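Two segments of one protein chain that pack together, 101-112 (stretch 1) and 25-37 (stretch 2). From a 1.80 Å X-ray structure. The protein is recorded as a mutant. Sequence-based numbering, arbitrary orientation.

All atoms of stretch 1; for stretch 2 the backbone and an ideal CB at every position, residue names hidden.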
# COMPACT_ATOMS: atom_id res chain seq x y z
N ALA A 101 32.31 -12.59 11.50
CA ALA A 101 33.77 -12.58 11.56
C ALA A 101 34.19 -12.00 12.89
O ALA A 101 33.36 -11.43 13.60
CB ALA A 101 34.35 -11.73 10.43
N GLU A 102 35.47 -12.10 13.23
CA GLU A 102 35.96 -11.50 14.46
C GLU A 102 36.00 -9.99 14.36
O GLU A 102 35.88 -9.28 15.37
CB GLU A 102 37.35 -12.03 14.80
CG GLU A 102 37.34 -13.46 15.26
CD GLU A 102 38.71 -13.94 15.66
OE1 GLU A 102 39.46 -14.35 14.75
OE2 GLU A 102 39.03 -13.88 16.86
N PHE A 103 36.18 -9.50 13.13
CA PHE A 103 36.24 -8.07 12.84
C PHE A 103 35.48 -7.78 11.56
O PHE A 103 35.54 -8.57 10.60
CB PHE A 103 37.70 -7.62 12.63
CG PHE A 103 38.57 -7.78 13.85
CD1 PHE A 103 39.20 -8.99 14.12
CD2 PHE A 103 38.79 -6.70 14.70
CE1 PHE A 103 40.02 -9.13 15.23
CE2 PHE A 103 39.62 -6.83 15.81
CZ PHE A 103 40.22 -8.05 16.08
N CYS A 104 34.75 -6.67 11.54
CA CYS A 104 34.06 -6.24 10.32
C CYS A 104 34.00 -4.73 10.27
O CYS A 104 34.41 -4.05 11.22
CB CYS A 104 32.64 -6.83 10.26
SG CYS A 104 31.48 -6.14 11.48
N THR A 105 33.49 -4.20 9.17
CA THR A 105 33.34 -2.75 9.02
C THR A 105 31.87 -2.39 8.99
O THR A 105 31.04 -3.20 8.59
CB THR A 105 33.98 -2.25 7.72
OG1 THR A 105 33.34 -2.90 6.61
CG2 THR A 105 35.47 -2.54 7.70
N ALA A 106 31.55 -1.16 9.39
CA ALA A 106 30.19 -0.65 9.26
C ALA A 106 30.21 0.86 9.09
O ALA A 106 31.10 1.53 9.63
CB ALA A 106 29.33 -1.05 10.48
N PRO A 107 29.24 1.41 8.34
CA PRO A 107 29.21 2.88 8.22
C PRO A 107 28.91 3.49 9.57
O PRO A 107 27.96 3.05 10.23
CB PRO A 107 28.01 3.13 7.28
CG PRO A 107 27.64 1.78 6.69
CD PRO A 107 28.09 0.76 7.70
N ALA A 108 29.70 4.48 9.99
CA ALA A 108 29.46 5.17 11.25
C ALA A 108 28.04 5.75 11.36
O ALA A 108 27.46 5.75 12.44
CB ALA A 108 30.50 6.27 11.46
N SER A 109 27.49 6.24 10.26
CA SER A 109 26.17 6.86 10.27
C SER A 109 25.03 5.85 10.53
O SER A 109 23.92 6.24 10.90
CB SER A 109 25.91 7.59 8.95
OG SER A 109 25.98 6.69 7.86
N LEU A 110 25.32 4.56 10.33
CA LEU A 110 24.35 3.50 10.58
C LEU A 110 24.83 2.58 11.70
O LEU A 110 24.58 1.37 11.68
CB LEU A 110 24.08 2.70 9.30
CG LEU A 110 23.57 3.52 8.11
CD1 LEU A 110 23.37 2.61 6.94
CD2 LEU A 110 22.29 4.26 8.44
N THR A 111 25.53 3.17 12.66
CA THR A 111 26.01 2.46 13.84
C THR A 111 25.58 3.24 15.07
O THR A 111 25.71 4.47 15.11
CB THR A 111 27.55 2.34 13.82
OG1 THR A 111 27.96 1.60 12.67
CG2 THR A 111 28.05 1.63 15.07
N ALA A 112 25.08 2.54 16.09
CA ALA A 112 24.66 3.20 17.33
C ALA A 112 25.54 2.78 18.49
O ALA A 112 25.98 1.62 18.56
CB ALA A 112 23.20 2.85 17.64
N UNK A 25 42.24 -12.08 6.19
CA UNK A 25 42.95 -10.94 6.79
C UNK A 25 41.94 -10.04 7.49
O UNK A 25 40.79 -9.95 7.05
CB UNK A 25 43.73 -10.15 5.73
N UNK A 26 42.36 -9.41 8.58
CA UNK A 26 41.53 -8.43 9.28
C UNK A 26 41.24 -7.27 8.33
O UNK A 26 42.16 -6.73 7.70
CB UNK A 26 42.21 -7.93 10.56
N UNK A 27 39.96 -6.87 8.21
CA UNK A 27 39.63 -5.81 7.25
C UNK A 27 40.09 -4.44 7.74
O UNK A 27 40.35 -4.26 8.93
CB UNK A 27 38.12 -5.79 6.99
N UNK A 28 40.19 -3.50 6.81
CA UNK A 28 40.53 -2.12 7.13
C UNK A 28 39.33 -1.25 6.80
O UNK A 28 38.78 -1.34 5.70
CB UNK A 28 41.77 -1.66 6.37
N UNK A 29 38.93 -0.39 7.75
CA UNK A 29 37.80 0.52 7.51
C UNK A 29 38.08 1.56 6.42
O UNK A 29 39.17 2.14 6.40
CB UNK A 29 37.44 1.24 8.81
N UNK A 30 37.11 1.78 5.53
CA UNK A 30 37.25 2.77 4.48
C UNK A 30 36.67 4.09 4.93
O UNK A 30 36.37 4.26 6.12
CB UNK A 30 36.57 2.30 3.19
N UNK A 31 36.50 5.02 4.00
CA UNK A 31 35.90 6.31 4.33
C UNK A 31 34.49 6.14 4.89
O UNK A 31 33.68 5.39 4.34
CB UNK A 31 35.87 7.21 3.09
N UNK A 32 34.21 6.82 6.00
CA UNK A 32 32.91 6.74 6.65
C UNK A 32 32.69 5.50 7.50
O UNK A 32 31.62 5.33 8.10
CB UNK A 32 31.81 6.81 5.58
N UNK A 33 33.69 4.62 7.56
CA UNK A 33 33.54 3.33 8.24
C UNK A 33 34.25 3.21 9.58
O UNK A 33 35.26 3.87 9.85
CB UNK A 33 34.05 2.22 7.32
N UNK A 34 33.70 2.35 10.43
CA UNK A 34 34.32 1.96 11.68
C UNK A 34 34.79 0.53 11.51
O UNK A 34 34.19 -0.22 10.74
CB UNK A 34 33.36 2.10 12.86
N UNK A 35 35.85 0.15 12.22
CA UNK A 35 36.25 -1.25 12.29
C UNK A 35 35.79 -1.75 13.66
O UNK A 35 36.15 -1.18 14.68
CB UNK A 35 37.76 -1.43 12.09
N UNK A 36 34.96 -2.79 13.66
CA UNK A 36 34.36 -3.27 14.90
C UNK A 36 34.96 -4.63 15.25
O UNK A 36 35.01 -5.52 14.41
CB UNK A 36 32.84 -3.36 14.77
N UNK A 37 35.44 -4.78 16.49
CA UNK A 37 35.80 -6.10 16.97
C UNK A 37 34.56 -6.75 17.58
O UNK A 37 34.05 -6.29 18.61
CB UNK A 37 36.94 -6.02 17.99

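Position 25 has nothing of stretch 1 within reach of its CB and would accept almost any residue; it is Pro25. At position 26 the CB points sideways, 4.8 Å from Phe103 CD1, so a side chain of moderate length, polar or apolar, could fold over the phenyl ring. The residue is Gln26, whose OE1 lies over one ring face, 3.5 Å from Phe103 CE1.

Position 27 points toward stretch 1, its CB 4.3 Å from Thr105 CG2. A compact apolar group would suit this surface, and phi of -73° admits proline. Pro27 packs its CD 3.8 Å from Phe103 CB. The CB of 28 points away into space free of stretch 1, which favours no particular side chain; it is Gln28. Position 29, sideways and 4.4 Å from Thr105 CG2, would take a small or compact apolar residue, and phi of -66° again allows proline; Pro29 is found.

Positions 30 to 33 form a type II turn. There is room for a CB at 30, so Gly30 is not demanded by stretch 1; 31 is out of reach and holds His31. Position 32 has phi of 79°, which by itself favours glycine, and is Gly32. Its carbonyl accepts a hydrogen bond from Ala108 N (Ala108 N to Gly32 O, 2.8 Å).

From 33 onward the chain is a strand antiparallel to 103-107. The CB of 33 lies sideways, 4.5 Å from Thr105 CB, and a polar chain could exploit the nearby threonine hydroxyl. Glu33 does so through water 2, which lies 2.8 Å from Glu33 OE2 and 2.9 Å from Thr105 OG1; its other oxygen closes the turn, with Gly30 N donating to Glu33 OE1 at 2.7 Å.

Position 34 shares the Ala106 side of the sheet, where small alanines leave space for a branched aliphatic. Leu34 fills it, its CG 3.9 Å from Ala108 CB and CD1 3.8 Å from Thr111 CG2, while Leu34 N donates to Ala106 O at 2.8 Å.

Position 35 lies on the Phe103 and Thr105 side, suiting valine, isoleucine or leucine. Leu35 brings CD1 to 4.2 Å from Phe103 CB. Position 36 returns to the Cys104 and Ala106 side, another apolar site; Ile36 sets CD1 4.0 Å from Ala106 CB, and Ile36 N donates to Cys104 O at 2.8 Å in a nearly linear bond.

At 37 the CB sits 3.5 Å from Phe103 CE2, so a chain with an aliphatic start is favoured, whatever its end. Lys37 rests its CB there, and its extended chain leads away.

Stretch 2, residues 25-37: PQPQPGHGELLIK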
# COMPACT_ATOMS: atom_id res chain seq x y z
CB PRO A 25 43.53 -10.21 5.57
CG PRO A 25 43.57 -11.24 4.48
CD PRO A 25 42.37 -12.11 4.72
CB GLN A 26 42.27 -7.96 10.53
CG GLN A 26 41.64 -6.81 11.27
CD GLN A 26 42.30 -6.57 12.62
OE1 GLN A 26 42.52 -7.52 13.38
NE2 GLN A 26 42.62 -5.32 12.92
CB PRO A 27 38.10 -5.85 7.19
CG PRO A 27 37.68 -6.40 8.51
CD PRO A 27 38.78 -7.33 8.97
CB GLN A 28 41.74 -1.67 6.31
CG GLN A 28 42.98 -2.53 6.50
CD GLN A 28 44.23 -1.90 5.92
OE1 GLN A 28 44.28 -1.52 4.75
NE2 GLN A 28 45.26 -1.76 6.75
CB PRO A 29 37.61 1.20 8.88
CG PRO A 29 38.96 1.11 9.54
CD PRO A 29 39.55 -0.19 9.07
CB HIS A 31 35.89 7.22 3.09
CG HIS A 31 37.25 7.60 2.62
ND1 HIS A 31 37.53 7.93 1.31
CD2 HIS A 31 38.43 7.72 3.29
CE1 HIS A 31 38.81 8.23 1.19
NE2 HIS A 31 39.38 8.11 2.38
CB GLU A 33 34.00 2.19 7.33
CG GLU A 33 33.17 2.04 6.07
CD GLU A 33 33.60 0.87 5.22
OE1 GLU A 33 34.75 0.43 5.35
OE2 GLU A 33 32.77 0.40 4.40
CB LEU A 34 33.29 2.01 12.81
CG LEU A 34 32.59 3.34 13.03
CD1 LEU A 34 31.34 3.14 13.89
CD2 LEU A 34 33.54 4.30 13.69
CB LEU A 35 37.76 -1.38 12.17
CG LEU A 35 38.34 -2.77 12.39
CD1 LEU A 35 37.95 -3.69 11.25
CD2 LEU A 35 39.86 -2.71 12.55
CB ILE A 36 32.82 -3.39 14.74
CG1 ILE A 36 32.22 -2.01 14.48
CG2 ILE A 36 32.19 -4.05 15.97
CD1 ILE A 36 30.75 -2.01 14.14
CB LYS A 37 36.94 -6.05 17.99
CG LYS A 37 37.35 -7.45 18.48
CD LYS A 37 38.55 -7.47 19.41
CE LYS A 37 38.91 -8.92 19.73
NZ LYS A 37 39.89 -9.05 20.85
O HOH W 1 29.23 6.78 7.99
O HOH W 2 31.10 -1.25 5.86
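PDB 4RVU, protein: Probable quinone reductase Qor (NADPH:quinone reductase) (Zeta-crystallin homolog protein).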